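Local coordinates for ATP-dependent Clp protease adapter protein ClpS 2 (Agrobacterium tumefaciens, PDB 4YJM) that probably acts as a ClpS-family N-degron adaptor that binds the chaperone ClpA and modulates the substrate specificity of ATP-dependent degradation by ClpAP, at residues K22-N30 with A61-C72. Residues are numbered along the deposited sequence; the frame is centred on the assembly and turned at random.
Sequences KLYKVMLLN and AHRFGSAVVVVC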
loop_
_atom_site.group_PDB
_atom_site.type_symbol
_atom_site.label_atom_id
_atom_site.label_comp_id
_atom_site.label_asym_id
_atom_site.label_seq_id
_atom_site.Cartn_x
_atom_site.Cartn_y
_atom_site.Cartn_z
ATOM N N LYS A 22 14.886 -9.477 -8.486
ATOM C CA LYS A 22 14.779 -8.048 -8.173
ATOM C C LYS A 22 13.413 -7.813 -7.554
ATOM O O LYS A 22 12.367 -7.994 -8.193
ATOM C CB LYS A 22 14.974 -7.192 -9.432
ATOM C CG LYS A 22 14.917 -5.680 -9.218
ATOM C CD LYS A 22 14.990 -4.957 -10.567
ATOM C CE LYS A 22 15.147 -3.472 -10.397
ATOM N NZ LYS A 22 15.156 -2.748 -11.694
ATOM N N LEU A 23 13.420 -7.508 -6.268
ATOM C CA LEU A 23 12.199 -7.323 -5.499
ATOM C C LEU A 23 11.682 -5.904 -5.622
ATOM O O LEU A 23 12.448 -4.977 -5.944
ATOM C CB LEU A 23 12.444 -7.672 -4.028
ATOM C CG LEU A 23 12.902 -9.107 -3.753
ATOM C CD1 LEU A 23 12.946 -9.293 -2.248
ATOM C CD2 LEU A 23 11.975 -10.117 -4.369
ATOM N N TYR A 24 10.376 -5.749 -5.407
ATOM C CA TYR A 24 9.668 -4.484 -5.584
ATOM C C TYR A 24 8.967 -4.076 -4.294
ATOM O O TYR A 24 8.301 -4.880 -3.635
ATOM C CB TYR A 24 8.648 -4.578 -6.733
ATOM C CG TYR A 24 9.277 -4.370 -8.079
ATOM C CD1 TYR A 24 10.208 -5.267 -8.579
ATOM C CD2 TYR A 24 8.975 -3.250 -8.848
ATOM C CE1 TYR A 24 10.841 -5.057 -9.802
ATOM C CE2 TYR A 24 9.587 -3.041 -10.091
ATOM C CZ TYR A 24 10.515 -3.970 -10.565
ATOM O OH TYR A 24 11.144 -3.797 -11.792
ATOM N N LYS A 25 9.157 -2.824 -3.924
ATOM C CA LYS A 25 8.431 -2.244 -2.796
ATOM C C LYS A 25 6.999 -1.972 -3.218
ATOM O O LYS A 25 6.762 -1.484 -4.320
ATOM C CB LYS A 25 9.085 -0.938 -2.357
ATOM C CG LYS A 25 10.531 -1.067 -1.955
ATOM C CD LYS A 25 11.137 0.256 -1.496
ATOM C CE LYS A 25 11.323 1.181 -2.640
ATOM N NZ LYS A 25 12.191 2.351 -2.308
ATOM N N VAL A 26 6.050 -2.292 -2.360
ATOM C CA VAL A 26 4.705 -1.742 -2.499
ATOM C C VAL A 26 4.602 -0.524 -1.577
ATOM O O VAL A 26 4.847 -0.646 -0.377
ATOM C CB VAL A 26 3.622 -2.795 -2.135
ATOM C CG1 VAL A 26 2.231 -2.188 -2.251
ATOM C CG2 VAL A 26 3.770 -4.016 -3.021
ATOM N N MET A 27 4.240 0.617 -2.146
ATOM C CA MET A 27 4.172 1.907 -1.453
ATOM C C MET A 27 2.727 2.314 -1.301
ATOM O O MET A 27 1.991 2.280 -2.256
ATOM C CB MET A 27 4.894 3.037 -2.236
ATOM C CG MET A 27 6.323 2.726 -2.701
ATOM S SD MET A 27 7.361 2.423 -1.297
ATOM C CE MET A 27 7.580 4.103 -0.651
ATOM N N LEU A 28 2.345 2.728 -0.108
ATOM C CA LEU A 28 1.130 3.515 0.111
ATOM C C LEU A 28 1.412 5.010 -0.048
ATOM O O LEU A 28 2.347 5.547 0.583
ATOM C CB LEU A 28 0.590 3.235 1.520
ATOM C CG LEU A 28 -0.503 4.208 1.981
ATOM C CD1 LEU A 28 -1.805 3.941 1.213
ATOM C CD2 LEU A 28 -0.705 4.119 3.479
ATOM N N LEU A 29 0.580 5.713 -0.827
ATOM C CA LEU A 29 0.711 7.164 -1.004
ATOM C C LEU A 29 -0.233 7.936 -0.095
ATOM O O LEU A 29 -1.346 7.500 0.161
ATOM C CB LEU A 29 0.434 7.598 -2.453
ATOM C CG LEU A 29 1.210 6.903 -3.573
ATOM C CD1 LEU A 29 0.928 7.644 -4.893
ATOM C CD2 LEU A 29 2.707 6.891 -3.292
ATOM N N ASN A 30 0.218 9.080 0.382
ATOM C CA ASN A 30 -0.629 9.950 1.182
ATOM C C ASN A 30 -1.729 10.548 0.337
ATOM O O ASN A 30 -1.531 10.784 -0.851
ATOM C CB ASN A 30 0.198 11.067 1.820
ATOM C CG ASN A 30 -0.646 12.016 2.673
ATOM O OD1 ASN A 30 -1.232 11.613 3.678
ATOM N ND2 ASN A 30 -0.688 13.289 2.281
ATOM N N ALA A 61 3.356 7.894 5.707
ATOM C CA ALA A 61 2.946 8.384 4.405
ATOM C C ALA A 61 2.582 9.873 4.527
ATOM O O ALA A 61 2.955 10.685 3.677
ATOM C CB ALA A 61 1.769 7.558 3.867
ATOM N N HIS A 62 1.894 10.230 5.607
ATOM C CA HIS A 62 1.552 11.633 5.874
ATOM C C HIS A 62 2.808 12.503 6.052
ATOM O O HIS A 62 2.858 13.660 5.616
ATOM C CB HIS A 62 0.683 11.739 7.113
ATOM C CG HIS A 62 0.267 13.142 7.412
ATOM N ND1 HIS A 62 -0.739 13.778 6.724
ATOM C CD2 HIS A 62 0.756 14.044 8.293
ATOM C CE1 HIS A 62 -0.873 15.010 7.185
ATOM N NE2 HIS A 62 0.023 15.196 8.137
ATOM N N ARG A 63 3.833 11.944 6.684
ATOM C CA ARG A 63 5.045 12.699 6.968
ATOM C C ARG A 63 5.928 12.840 5.725
ATOM O O ARG A 63 6.538 13.891 5.515
ATOM C CB ARG A 63 5.831 12.030 8.100
ATOM C CG ARG A 63 7.237 12.580 8.291
ATOM C CD ARG A 63 7.921 11.952 9.485
ATOM N NE ARG A 63 7.349 12.405 10.751
ATOM C CZ ARG A 63 7.796 13.441 11.457
ATOM N NH1 ARG A 63 8.833 14.154 11.035
ATOM N NH2 ARG A 63 7.201 13.766 12.594
ATOM N N PHE A 64 5.992 11.795 4.901
ATOM C CA PHE A 64 6.961 11.762 3.807
ATOM C C PHE A 64 6.344 11.770 2.404
ATOM O O PHE A 64 7.069 11.945 1.420
ATOM C CB PHE A 64 7.860 10.531 3.955
ATOM C CG PHE A 64 8.792 10.599 5.132
ATOM C CD1 PHE A 64 9.862 11.474 5.132
ATOM C CD2 PHE A 64 8.603 9.784 6.235
ATOM C CE1 PHE A 64 10.721 11.542 6.210
ATOM C CE2 PHE A 64 9.465 9.847 7.315
ATOM C CZ PHE A 64 10.523 10.727 7.300
ATOM N N GLY A 65 5.029 11.585 2.327
ATOM C CA GLY A 65 4.286 11.434 1.070
ATOM C C GLY A 65 3.955 9.993 0.665
ATOM O O GLY A 65 2.950 9.725 -0.006
ATOM N N SER A 66 4.805 9.052 1.067
ATOM C CA SER A 66 4.563 7.625 0.842
ATOM C C SER A 66 5.174 6.764 1.952
ATOM O O SER A 66 6.003 7.259 2.697
ATOM C CB SER A 66 5.162 7.202 -0.488
ATOM O OG SER A 66 6.559 7.453 -0.471
ATOM N N ALA A 67 4.798 5.481 2.014
ATOM C CA ALA A 67 5.329 4.532 3.008
ATOM C C ALA A 67 5.389 3.119 2.442
ATOM O O ALA A 67 4.480 2.716 1.720
ATOM C CB ALA A 67 4.471 4.528 4.252
ATOM N N VAL A 68 6.469 2.380 2.750
ATOM C CA VAL A 68 6.599 1.003 2.281
ATOM C C VAL A 68 5.684 0.102 3.061
ATOM O O VAL A 68 5.688 0.128 4.290
ATOM C CB VAL A 68 8.054 0.473 2.416
ATOM C CG1 VAL A 68 8.155 -0.968 1.872
ATOM C CG2 VAL A 68 9.019 1.381 1.648
ATOM N N VAL A 69 4.959 -0.741 2.344
ATOM C CA VAL A 69 4.029 -1.716 2.937
ATOM C C VAL A 69 4.656 -3.100 3.032
ATOM O O VAL A 69 4.658 -3.725 4.089
ATOM C CB VAL A 69 2.732 -1.788 2.111
ATOM C CG1 VAL A 69 1.734 -2.792 2.716
ATOM C CG2 VAL A 69 2.104 -0.429 2.088
ATOM N N VAL A 70 5.256 -3.523 1.928
ATOM C CA VAL A 70 5.862 -4.834 1.790
ATOM C C VAL A 70 6.884 -4.753 0.640
ATOM O O VAL A 70 6.777 -3.860 -0.201
ATOM C CB VAL A 70 4.794 -5.913 1.534
ATOM C CG1 VAL A 70 4.112 -5.699 0.174
ATOM C CG2 VAL A 70 5.371 -7.307 1.643
ATOM N N VAL A 71 7.853 -5.666 0.616
ATOM C CA VAL A 71 8.792 -5.762 -0.517
ATOM C C VAL A 71 8.778 -7.237 -0.955
ATOM O O VAL A 71 9.039 -8.153 -0.166
ATOM C CB VAL A 71 10.203 -5.340 -0.147
ATOM C CG1 VAL A 71 11.088 -5.239 -1.419
ATOM C CG2 VAL A 71 10.228 -4.029 0.678
ATOM N N CYS A 72 8.388 -7.479 -2.212
ATOM C CA CYS A 72 8.153 -8.850 -2.658
ATOM C C CYS A 72 8.411 -8.991 -4.160
ATOM O O CYS A 72 8.799 -8.041 -4.823
ATOM C CB CYS A 72 6.726 -9.287 -2.327
ATOM S SG CYS A 72 5.443 -8.246 -3.054
HETATM O O HOH W 1 -3.048 12.310 5.849
#
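Val26 packs against Val70 on the helix-covered face of an antiparallel strand pair, CG2 of Val26 lying 3.6 Å from CG1 of Val70. The two side chains run alongside each other and point the same way. Val69 and Val70 both sit opposite Val26 and form a classic beta bulge. Val69 N donates to Val26 O (2.7 Å), while Val26 N donates to Val70 O (2.8 Å). The phi/psi of Val69, -99°/-48°, marks the break in the regular strand. Val69 CG2 packs on Leu28 CB at 4.0 Å. Paired backbone bonds link Tyr24 with Cys72 and Leu28 with Ala67 on the two sides of the bulge. The tight part lies at Val26, Leu28 and Ala67, all buried. Helix 74-91 covers Val26 and Cys72 through Ala77, and helix 51-64 covers Leu28 and Ala67 through Val57.

On the other face Met27 is also buried. Its bend at chi2 (-62°) brings Met27 SD to 3.5 Å from Val68 CG2. A further bend at chi3 carries CE toward Ser66 OG. The open side is at Val68, which is exposed, and along the Lys25-Val71 edge. Lys25 lends only its aliphatic carbons, with CG 4.0 Å from Val71 CG2; its NZ leads away to a salt bridge with Glu100 on strand 97-101, the other neighbour of strand 23-29.

Where helix 51-64 gives way to strand 66-73, Gly65 takes positive phi, and its O accepts a hydrogen bond from Asn30 N (2.8 Å). The Asn30 amide and the poorly ordered His62 ring stand steeply to each other. One water joins them, donating to Asn30 OD1 and lying 2.9 Å from His62 ND1. The strand register thus rests on backbone bonds and apolar packing, and the water-bridged Asn30-His62 link is probably a weak, mobile addition.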